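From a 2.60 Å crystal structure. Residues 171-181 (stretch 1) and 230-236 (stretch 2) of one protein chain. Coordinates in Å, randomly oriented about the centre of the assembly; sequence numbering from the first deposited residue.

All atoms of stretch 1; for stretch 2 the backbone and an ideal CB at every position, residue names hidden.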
# COMPACT_ATOMS: atom_id res chain seq x y z
N SER A 171 6.09 -8.85 8.03
CA SER A 171 4.80 -8.50 8.61
C SER A 171 4.09 -7.46 7.75
O SER A 171 4.69 -6.79 6.90
CB SER A 171 4.98 -7.96 10.03
OG SER A 171 5.80 -6.80 10.04
N GLY A 172 2.78 -7.32 7.98
CA GLY A 172 2.03 -6.29 7.29
C GLY A 172 2.54 -4.89 7.59
O GLY A 172 2.50 -4.01 6.73
N LYS A 173 3.04 -4.68 8.81
CA LYS A 173 3.65 -3.40 9.15
C LYS A 173 4.87 -3.13 8.27
O LYS A 173 5.04 -2.02 7.75
CB LYS A 173 4.04 -3.39 10.63
CG LYS A 173 4.55 -2.06 11.16
CD LYS A 173 5.57 -2.29 12.26
CE LYS A 173 5.57 -1.18 13.29
NZ LYS A 173 6.48 -1.52 14.43
N GLN A 174 5.73 -4.14 8.09
CA GLN A 174 6.89 -3.98 7.22
C GLN A 174 6.47 -3.71 5.78
O GLN A 174 7.09 -2.90 5.08
CB GLN A 174 7.78 -5.22 7.29
CG GLN A 174 8.43 -5.47 8.63
CD GLN A 174 9.30 -6.71 8.64
OE1 GLN A 174 8.82 -7.81 8.92
NE2 GLN A 174 10.57 -6.54 8.31
N GLU A 175 5.42 -4.39 5.32
CA GLU A 175 4.94 -4.16 3.96
C GLU A 175 4.48 -2.72 3.79
O GLU A 175 4.74 -2.10 2.75
CB GLU A 175 3.81 -5.14 3.63
CG GLU A 175 3.57 -5.32 2.15
CD GLU A 175 2.36 -6.20 1.86
OE1 GLU A 175 1.90 -6.91 2.78
OE2 GLU A 175 1.88 -6.19 0.71
N GLY A 176 3.79 -2.18 4.79
CA GLY A 176 3.38 -0.79 4.72
C GLY A 176 4.56 0.17 4.71
O GLY A 176 4.56 1.15 3.95
N VAL A 177 5.57 -0.09 5.54
CA VAL A 177 6.76 0.75 5.55
C VAL A 177 7.44 0.71 4.18
O VAL A 177 7.76 1.75 3.60
CB VAL A 177 7.72 0.32 6.67
CG1 VAL A 177 9.01 1.15 6.62
CG2 VAL A 177 7.06 0.46 8.02
N TYR A 178 7.67 -0.49 3.65
CA TYR A 178 8.32 -0.62 2.35
C TYR A 178 7.55 0.13 1.27
O TYR A 178 8.15 0.80 0.42
CB TYR A 178 8.47 -2.09 1.98
CG TYR A 178 9.48 -2.87 2.81
CD1 TYR A 178 10.58 -2.24 3.37
CD2 TYR A 178 9.32 -4.23 3.02
CE1 TYR A 178 11.50 -2.95 4.12
CE2 TYR A 178 10.24 -4.95 3.77
CZ TYR A 178 11.33 -4.30 4.32
OH TYR A 178 12.24 -5.01 5.06
N ALA A 179 6.22 0.02 1.28
CA ALA A 179 5.42 0.75 0.30
C ALA A 179 5.55 2.26 0.51
O ALA A 179 5.60 3.02 -0.46
CB ALA A 179 3.96 0.31 0.37
N TRP A 180 5.59 2.70 1.76
CA TRP A 180 5.75 4.12 2.04
C TRP A 180 7.11 4.62 1.56
O TRP A 180 7.21 5.72 1.01
CB TRP A 180 5.58 4.37 3.54
CG TRP A 180 5.73 5.81 3.93
CD1 TRP A 180 4.75 6.75 4.00
CD2 TRP A 180 6.94 6.46 4.33
NE1 TRP A 180 5.28 7.95 4.40
CE2 TRP A 180 6.62 7.80 4.61
CE3 TRP A 180 8.27 6.04 4.46
CZ2 TRP A 180 7.57 8.73 5.03
CZ3 TRP A 180 9.22 6.96 4.87
CH2 TRP A 180 8.87 8.29 5.15
N ILE A 181 8.16 3.82 1.75
CA ILE A 181 9.48 4.18 1.24
C ILE A 181 9.46 4.24 -0.28
O ILE A 181 10.06 5.14 -0.89
CB ILE A 181 10.54 3.19 1.75
CG1 ILE A 181 10.72 3.32 3.26
CG2 ILE A 181 11.88 3.41 1.04
CD1 ILE A 181 11.57 2.22 3.88
N UNK A 230 -8.35 -1.85 4.58
CA UNK A 230 -7.94 -0.47 4.39
C UNK A 230 -6.63 -0.26 5.14
O UNK A 230 -6.51 -0.65 6.31
CB UNK A 230 -9.02 0.50 4.87
N UNK A 231 -5.65 0.33 4.46
CA UNK A 231 -4.33 0.56 5.03
C UNK A 231 -4.01 2.04 4.99
O UNK A 231 -4.38 2.75 4.04
CB UNK A 231 -3.26 -0.24 4.28
N UNK A 232 -3.30 2.51 6.01
CA UNK A 232 -2.88 3.91 6.11
C UNK A 232 -1.45 3.93 6.64
O UNK A 232 -1.12 3.21 7.59
CB UNK A 232 -3.82 4.72 7.01
N UNK A 233 -0.61 4.75 6.02
CA UNK A 233 0.77 4.90 6.46
C UNK A 233 1.22 6.33 6.24
O UNK A 233 1.00 6.89 5.16
CB UNK A 233 1.69 3.93 5.72
N UNK A 234 1.85 6.92 7.26
CA UNK A 234 2.37 8.27 7.12
C UNK A 234 3.45 8.51 8.16
O UNK A 234 3.58 7.78 9.15
CB UNK A 234 1.25 9.30 7.25
N UNK A 235 4.24 9.56 7.93
CA UNK A 235 5.31 9.94 8.83
C UNK A 235 4.76 10.74 10.00
O UNK A 235 3.84 11.55 9.84
CB UNK A 235 6.38 10.74 8.09
N UNK A 236 5.32 10.51 11.18
CA UNK A 236 4.98 11.27 12.38
C UNK A 236 6.18 12.16 12.70
O UNK A 236 7.09 11.73 13.43
CB UNK A 236 4.63 10.35 13.55

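Stretch 2 runs as an extended strand past helix 172-181, the two axes approaching to 8.6 Å with an angle of 57° between their N-to-C directions. Because the paths diverge, only part of the strand can meet the helix, and alternation along the strand decides which side chains do so.

Position 230 has extended backbone angles, and its ideal CB finds nothing of stretch 1 within 5.5 Å. The helix therefore sets no preference here beyond general compatibility with a strand, which β-branched residues satisfy well. The deposited residue is Thr230, whose OG1 is hydrogen-bonded elsewhere in the structure.

At position 231 the CA-to-CB bond points toward the helix, but the CB itself is still remote from it. Ahead lie two glycines, Gly172 and Gly176, one helical turn apart, which leave a shallow, side-chain-free strip. A short residue would leave this space unfilled; a long, flexible one, such as glutamine, methionine, lysine or arginine, could span it. Gln231 does so with chi1 and chi2 both t, bringing NE2 to 3.7 Å from Gly176 CA and 4.0 Å from Gly172 O. Neither approach is a hydrogen bond: 4.0 Å between Gln231 NE2 and Gly172 O is too long for one, and Gly176 CA is not an acceptor; the amide simply packs over the glycines. An ideal CB on Gly176 would come within a tight 3.3 Å of Gln231 NE2, so the bare backbone there matches the deposited amide.

Position 232 turns to the other side of the strand, out of reach of stretch 1, and many strand-forming residues would suit it. It is Ile232, with chi1 and chi2 both t.

Position 233 points toward the helix where the backbones come nearest, its CA lying 6.5 Å from Gly176 CA. The ideal CB is 4.4 Å from Gly176 O and 4.5 Å from Trp180 CB, so little depth remains and a small residue such as alanine, serine or glycine is the natural expectation. Ala233 fits this narrow space, its methyl making an apolar contact with Trp180 CB at 4.5 Å. Its carbonyl also lies beside the indole, with Ala233 O 3.9 Å from Trp180 CD1.

At position 234 the CA-to-CB bond points away, so stretch 1 allows a large side chain, aromatic ones included. The deposited residue is Tyr234, with chi1 p; its backbone supplies the close contact, CA lying 4.0 Å from Trp180 NE1.

Position 235 points sideways, yet its ideal CB is 3.8 Å from Trp180 CZ2. An aliphatic portion next to the ring would be welcome, whether in an apolar residue or in a longer polar one. Glu235 places CB 3.9 Å from Trp180 CZ2, while its carboxylate oxygens are hydrogen-bonded elsewhere. A water accepts from both Trp180 NE1 (3.1 Å) and Glu235 N (2.9 Å), linking helix and strand where no direct hydrogen bond joins them.

Position 236 lies beyond the strand and out of reach, leaving the choice open; it is Val236, with chi1 t.

Stretch 2 (230-236) TQIAYEV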
# COMPACT_ATOMS: atom_id res chain seq x y z
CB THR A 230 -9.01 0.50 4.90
OG1 THR A 230 -10.21 0.34 4.13
CG2 THR A 230 -8.53 1.94 4.80
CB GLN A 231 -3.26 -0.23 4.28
CG GLN A 231 -1.91 -0.27 5.00
CD GLN A 231 -0.80 -0.83 4.14
OE1 GLN A 231 -0.48 -0.29 3.07
NE2 GLN A 231 -0.19 -1.92 4.60
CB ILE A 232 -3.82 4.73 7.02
CG1 ILE A 232 -3.33 6.17 7.13
CG2 ILE A 232 -3.91 4.09 8.40
CD1 ILE A 232 -4.32 7.11 7.81
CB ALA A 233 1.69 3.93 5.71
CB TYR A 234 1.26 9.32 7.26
CG TYR A 234 0.43 9.19 8.52
CD1 TYR A 234 0.75 9.91 9.66
CD2 TYR A 234 -0.68 8.36 8.55
CE1 TYR A 234 -0.01 9.80 10.80
CE2 TYR A 234 -1.45 8.25 9.69
CZ TYR A 234 -1.11 8.97 10.81
OH TYR A 234 -1.88 8.85 11.95
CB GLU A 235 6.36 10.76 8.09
CG GLU A 235 7.50 11.25 8.98
CD GLU A 235 8.47 12.17 8.25
OE1 GLU A 235 8.28 12.39 7.04
OE2 GLU A 235 9.40 12.68 8.90
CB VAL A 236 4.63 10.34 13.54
CG1 VAL A 236 4.18 11.14 14.75
CG2 VAL A 236 3.55 9.35 13.11
O HOH W 1 4.30 10.79 5.27
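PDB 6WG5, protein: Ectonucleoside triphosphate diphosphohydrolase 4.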